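Local coordinates for protein Amuc_1100 (Akkermansia muciniphila, PDB 6KNY) that is of uncharacterised molecular function and is probably anchored to a membrane by a transmembrane helix that this soluble construct lacks, at residues L102-Y107 / K125-L130; K188-I193 / I206-E211. One frame throughout, in Å; residues are numbered along the deposited sequence. Where two conformers were deposited one is given.

Interaction 1: L102-Y107 / K125-L130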
loop_
_atom_site.group_PDB
_atom_site.type_symbol
_atom_site.label_atom_id
_atom_site.label_comp_id
_atom_site.label_asym_id
_atom_site.label_seq_id
_atom_site.Cartn_x
_atom_site.Cartn_y
_atom_site.Cartn_z
ATOM N N LEU A 102 3.645 -4.021 6.513
ATOM C CA LEU A 102 2.885 -3.225 5.546
ATOM C C LEU A 102 2.960 -1.721 5.815
ATOM O O LEU A 102 2.049 -0.979 5.430
ATOM C CB LEU A 102 1.419 -3.677 5.508
ATOM C CG LEU A 102 1.234 -5.100 4.981
ATOM C CD1 LEU A 102 -0.189 -5.592 5.255
ATOM C CD2 LEU A 102 1.577 -5.188 3.493
ATOM N N GLY A 103 4.021 -1.260 6.480
ATOM C CA GLY A 103 4.178 0.129 6.869
ATOM C C GLY A 103 3.611 0.491 8.226
ATOM O O GLY A 103 3.686 1.665 8.626
ATOM N N PHE A 104 3.049 -0.468 8.958
ATOM C CA PHE A 104 2.344 -0.156 10.196
ATOM C C PHE A 104 2.973 -0.846 11.408
ATOM O O PHE A 104 2.271 -1.155 12.380
ATOM C CB PHE A 104 0.870 -0.547 10.080
ATOM C CG PHE A 104 0.120 0.132 8.946
ATOM C CD1 PHE A 104 -0.545 1.344 9.154
ATOM C CD2 PHE A 104 0.037 -0.462 7.691
ATOM C CE1 PHE A 104 -1.276 1.941 8.121
ATOM C CE2 PHE A 104 -0.689 0.137 6.652
ATOM C CZ PHE A 104 -1.332 1.335 6.864
ATOM N N GLN A 105 4.294 -1.079 11.392
ATOM C CA GLN A 105 4.919 -1.733 12.538
ATOM C C GLN A 105 4.815 -0.872 13.788
ATOM O O GLN A 105 4.834 -1.392 14.909
ATOM C CB GLN A 105 6.391 -2.070 12.261
ATOM C CG GLN A 105 7.007 -2.972 13.358
ATOM C CD GLN A 105 8.394 -3.499 13.011
ATOM O OE1 GLN A 105 9.143 -2.863 12.270
ATOM N NE2 GLN A 105 8.738 -4.671 13.548
ATOM N N VAL A 106 4.669 0.440 13.623
ATOM C CA VAL A 106 4.454 1.308 14.777
ATOM C C VAL A 106 3.210 0.908 15.580
ATOM O O VAL A 106 3.074 1.282 16.749
ATOM C CB VAL A 106 4.365 2.769 14.281
ATOM C CG1 VAL A 106 3.113 2.979 13.411
ATOM C CG2 VAL A 106 4.415 3.749 15.446
ATOM N N TYR A 107 2.289 0.160 14.979
ATOM C CA TYR A 107 1.091 -0.284 15.681
ATOM C C TYR A 107 1.100 -1.791 15.940
ATOM O O TYR A 107 0.035 -2.399 16.108
ATOM C CB TYR A 107 -0.150 0.130 14.889
ATOM C CG TYR A 107 -0.256 1.634 14.704
ATOM C CD1 TYR A 107 -0.287 2.484 15.803
ATOM C CD2 TYR A 107 -0.296 2.200 13.429
ATOM C CE1 TYR A 107 -0.366 3.863 15.645
ATOM C CE2 TYR A 107 -0.373 3.583 13.259
ATOM C CZ TYR A 107 -0.415 4.409 14.371
ATOM O OH TYR A 107 -0.505 5.788 14.235
ATOM N N LYS A 125 -5.994 -1.174 3.989
ATOM C CA LYS A 125 -6.649 -2.014 2.982
ATOM C C LYS A 125 -6.056 -1.781 1.600
ATOM O O LYS A 125 -5.866 -2.736 0.835
ATOM C CB LYS A 125 -8.167 -1.769 2.959
ATOM C CG LYS A 125 -8.894 -2.422 4.136
ATOM C CD LYS A 125 -9.743 -3.671 3.753
ATOM C CE LYS A 125 -10.688 -4.175 4.866
ATOM N NZ LYS A 125 -10.569 -5.632 5.219
ATOM N N ALA A 126 -5.731 -0.524 1.266
ATOM C CA ALA A 126 -5.145 -0.227 -0.041
ATOM C C ALA A 126 -3.736 -0.811 -0.170
ATOM O O ALA A 126 -3.393 -1.420 -1.198
ATOM C CB ALA A 126 -5.121 1.289 -0.272
ATOM N N ILE A 127 -2.903 -0.622 0.857
ATOM C CA ILE A 127 -1.539 -1.149 0.815
ATOM C C ILE A 127 -1.565 -2.674 0.794
ATOM O O ILE A 127 -0.862 -3.316 -0.001
ATOM C CB ILE A 127 -0.707 -0.608 2.001
ATOM C CG1 ILE A 127 -0.521 0.909 1.884
ATOM C CG2 ILE A 127 0.673 -1.338 2.076
ATOM C CD1 ILE A 127 0.161 1.575 3.108
ATOM N N ASN A 128 -2.409 -3.274 1.640
ATOM C CA ASN A 128 -2.574 -4.728 1.623
ATOM C C ASN A 128 -2.913 -5.244 0.234
ATOM O O ASN A 128 -2.369 -6.257 -0.213
ATOM C CB ASN A 128 -3.662 -5.182 2.596
ATOM C CG ASN A 128 -3.799 -6.703 2.615
ATOM O OD1 ASN A 128 -2.871 -7.411 3.006
ATOM N ND2 ASN A 128 -4.914 -7.200 2.118
ATOM N N SER A 129 -3.837 -4.572 -0.450
ATOM C CA SER A 129 -4.231 -5.014 -1.784
ATOM C C SER A 129 -3.081 -4.865 -2.772
ATOM O O SER A 129 -2.831 -5.758 -3.594
ATOM C CB SER A 129 -5.453 -4.228 -2.256
ATOM O OG SER A 129 -5.744 -4.541 -3.602
ATOM N N LEU A 130 -2.370 -3.732 -2.709
ATOM C CA LEU A 130 -1.219 -3.491 -3.589
ATOM C C LEU A 130 -0.131 -4.544 -3.401
ATOM O O LEU A 130 0.329 -5.161 -4.366
ATOM C CB LEU A 130 -0.631 -2.099 -3.317
ATOM C CG LEU A 130 0.655 -1.757 -4.094
ATOM C CD1 LEU A 130 0.478 -1.989 -5.594
ATOM C CD2 LEU A 130 1.085 -0.320 -3.818
#
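Leu102 and Ile127 mark the closest approach of the two backbones, with Leu102 CA 6.8 Å from Ile127 CA. Segment 102-107 leaves the end of helix 97-100 as a loop, whereas segment 125-130 lies within helix 117-134, whose i to i+4 bonding includes Ser129 N to Lys125 O at 3.0 Å. Leu102 is the first residue to depart from helical geometry, and its positive phi (63°) together with that of Gly103 (90°) turns the chain away; Tyr107 N bonds back to Phe104 O and closes the next turn.

No hydrogen bond crosses the contact, and most of the packing runs between Ile127 and the pair Leu102 and Phe104. Ile127 CG2, anti to the backbone N, lies 3.6 Å from Leu102 O and 4.2 Å from Leu102 CD2. Ile127 CD1 sits 3.9 Å from Phe104 CE2 and almost as near CZ, meeting the ring obliquely, and also comes near the same carbonyl oxygen. The loop between helices 97-100 and 117-134 thus folds back onto the second helix, which packs on the mixed β-sheet through Ala126 and Leu130. Helix 70-91 contributes Leu84 against Leu102 and Leu77 against Phe104, and the ring of Phe73 meets that of Phe104 edge-to-face. One residue on from Ile127, the partly exposed Asn128 adds a polar atom: chi1 (-178°) puts its amide beside the carbonyl carbon, and OD1 then lies 3.9 Å from Leu102 CD1, a van der Waals contact. Gly103 O accepts a hydrogen bond from Arg147 NE.

Interaction 2: K188-I193 / I206-E211; sequences KAMNAI and IRIRNE
Apolar contact between Met190 and two isoleucines makes up this whole interaction. The thioether sulfur is its hub: Met190 SD lies 3.9 Å from Ile208 CD1 and 4.4 Å from Ile206 CD1. The methyl beyond it, Met190 CE, comes within 4.1 Å of Ile208 CD1, and the side chains of Met190 and Ile208 meet tip to tip. Met190 is extended through chi2 (173°) and bends only at chi3 (56°), so the reach comes from the straight part of the chain while the bend sets the direction of CE.

The extended side chain spans a wide separation, Met190 CA being 10.0 Å from Ile206 CA. Helix 183-194 packs here on strand 201-210, which is outermost within this chain in the antiparallel part of the sheet, and the alternation of a β-strand directs Ile206 and Ile208 to the helix. Further apolar packing comes from the neighbouring strand 265-276, with Val267 against Ile206 and Val265 against Ile208.

Hydrogen bonding across the two segments is absent. The strand's polar backbone is instead paired with strand 265-276, Arg207 with Gln268 and Arg209 with Phe266, and the helix keeps its own bonds, as in Ala192 N to Lys188 O at 3.0 Å.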
loop_
_atom_site.group_PDB
_atom_site.type_symbol
_atom_site.label_atom_id
_atom_site.label_comp_id
_atom_site.label_asym_id
_atom_site.label_seq_id
_atom_site.Cartn_x
_atom_site.Cartn_y
_atom_site.Cartn_z
ATOM N N LYS A 188 6.231 -6.671 -14.516
ATOM C CA LYS A 188 4.888 -7.029 -14.048
ATOM C C LYS A 188 4.517 -6.258 -12.788
ATOM O O LYS A 188 3.355 -5.881 -12.607
ATOM C CB LYS A 188 4.776 -8.527 -13.762
ATOM C CG LYS A 188 4.984 -9.455 -14.936
ATOM C CD LYS A 188 4.656 -10.888 -14.511
ATOM C CE LYS A 188 5.317 -11.912 -15.418
ATOM N NZ LYS A 188 5.599 -13.218 -14.733
ATOM N N ALA A 189 5.473 -6.079 -11.878
ATOM C CA ALA A 189 5.205 -5.331 -10.653
ATOM C C ALA A 189 4.850 -3.888 -10.974
ATOM O O ALA A 189 3.881 -3.332 -10.441
ATOM C CB ALA A 189 6.425 -5.382 -9.727
ATOM N N MET A 190 5.630 -3.270 -11.858
ATOM C CA MET A 190 5.369 -1.891 -12.239
ATOM C C MET A 190 3.971 -1.738 -12.839
ATOM O O MET A 190 3.242 -0.803 -12.497
ATOM C CB MET A 190 6.467 -1.418 -13.191
ATOM C CG MET A 190 7.774 -1.125 -12.448
ATOM S SD MET A 190 9.161 -0.753 -13.536
ATOM C CE MET A 190 8.507 0.622 -14.492
ATOM N N ASN A 191 3.561 -2.664 -13.710
ATOM C CA ASN A 191 2.210 -2.570 -14.268
ATOM C C ASN A 191 1.149 -2.785 -13.199
ATOM O O ASN A 191 0.069 -2.191 -13.258
ATOM C CB ASN A 191 1.992 -3.569 -15.404
ATOM C CG ASN A 191 0.522 -3.589 -15.873
ATOM O OD1 ASN A 191 0.070 -2.698 -16.600
ATOM N ND2 ASN A 191 -0.232 -4.579 -15.407
ATOM N N ALA A 192 1.433 -3.626 -12.205
ATOM C CA ALA A 192 0.422 -3.903 -11.186
ATOM C C ALA A 192 0.159 -2.682 -10.308
ATOM O O ALA A 192 -0.986 -2.436 -9.895
ATOM C CB ALA A 192 0.857 -5.102 -10.336
ATOM N N ILE A 193 1.203 -1.906 -10.011
ATOM C CA ILE A 193 1.043 -0.725 -9.161
ATOM C C ILE A 193 0.068 0.253 -9.787
ATOM O O ILE A 193 -0.808 0.811 -9.106
ATOM C CB ILE A 193 2.409 -0.058 -8.911
ATOM C CG1 ILE A 193 3.308 -0.948 -8.058
ATOM C CG2 ILE A 193 2.218 1.308 -8.251
ATOM C CD1 ILE A 193 4.708 -0.409 -7.924
ATOM N N ILE A 206 10.720 6.976 -8.767
ATOM C CA ILE A 206 11.120 5.571 -8.834
ATOM C C ILE A 206 12.612 5.499 -9.143
ATOM O O ILE A 206 13.143 6.344 -9.868
ATOM C CB ILE A 206 10.297 4.783 -9.875
ATOM C CG1 ILE A 206 10.652 3.282 -9.796
ATOM C CG2 ILE A 206 10.488 5.346 -11.300
ATOM C CD1 ILE A 206 9.653 2.384 -10.512
ATOM N N ARG A 207 13.295 4.515 -8.549
ATOM C CA ARG A 207 14.659 4.159 -8.918
ATOM C C ARG A 207 14.670 2.687 -9.308
ATOM O O ARG A 207 14.094 1.843 -8.602
ATOM C CB ARG A 207 15.659 4.445 -7.782
ATOM C CG ARG A 207 17.159 4.343 -8.206
ATOM C CD ARG A 207 18.165 4.709 -7.077
ATOM N NE ARG A 207 17.789 5.902 -6.308
ATOM C CZ ARG A 207 18.592 6.945 -6.089
ATOM N NH1 ARG A 207 18.165 7.989 -5.384
ATOM N NH2 ARG A 207 19.826 6.951 -6.575
ATOM N N ILE A 208 15.291 2.398 -10.453
ATOM C CA ILE A 208 15.462 1.048 -10.989
ATOM C C ILE A 208 16.956 0.844 -11.218
ATOM O O ILE A 208 17.601 1.667 -11.880
ATOM C CB ILE A 208 14.677 0.858 -12.297
ATOM C CG1 ILE A 208 13.206 1.285 -12.112
ATOM C CG2 ILE A 208 14.761 -0.588 -12.780
ATOM C CD1 ILE A 208 12.417 1.318 -13.408
ATOM N N ARG A 209 17.511 -0.241 -10.680
ATOM C CA ARG A 209 18.956 -0.420 -10.695
ATOM C C ARG A 209 19.296 -1.884 -10.950
ATOM O O ARG A 209 18.797 -2.768 -10.246
ATOM C CB ARG A 209 19.558 0.048 -9.363
ATOM C CG ARG A 209 21.067 -0.004 -9.303
ATOM C CD ARG A 209 21.637 1.301 -8.785
ATOM N NE ARG A 209 22.841 1.702 -9.514
ATOM C CZ ARG A 209 23.315 2.945 -9.526
ATOM N NH1 ARG A 209 22.677 3.890 -8.857
ATOM N NH2 ARG A 209 24.413 3.244 -10.208
ATOM N N ASN A 210 20.108 -2.142 -11.977
ATOM C CA ASN A 210 20.751 -3.451 -12.099
ATOM C C ASN A 210 21.620 -3.718 -10.879
ATOM O O ASN A 210 22.384 -2.852 -10.449
ATOM C CB ASN A 210 21.622 -3.517 -13.352
ATOM C CG ASN A 210 20.824 -3.536 -14.620
ATOM O OD1 ASN A 210 19.648 -3.902 -14.631
ATOM N ND2 ASN A 210 21.471 -3.161 -15.711
ATOM N N GLU A 211 21.495 -4.908 -10.304
ATOM C CA GLU A 211 22.470 -5.283 -9.290
ATOM C C GLU A 211 23.757 -5.785 -9.937
ATOM O O GLU A 211 24.795 -5.857 -9.268
ATOM C CB GLU A 211 21.854 -6.309 -8.328
ATOM C CG GLU A 211 20.389 -5.944 -7.970
ATOM C CD GLU A 211 20.049 -6.004 -6.485
ATOM O OE1 GLU A 211 20.833 -5.486 -5.661
ATOM O OE2 GLU A 211 18.968 -6.532 -6.142
#

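How the interactions relate
Interaction 1 is a core contact, centred about 6 Å from the centre of the chain, with three of its four touching residues buried; the centre of interaction 2 is about 15 Å from the centre of the chain, and two of its three touching residues are exposed. Both are mainly van der Waals packing without cross-segment hydrogen bonds, but interaction 1 also brings in a backbone carbonyl and an amide oxygen. The first buries 189 Å², the second 98 Å² between one methionine and two isoleucines. They involve different elements: a loop on helix 117-134, and helix 183-194 on a strand outermost within this chain. The two helices join them, since Leu130 CD1 lies 3.8 Å from Ile193 CA.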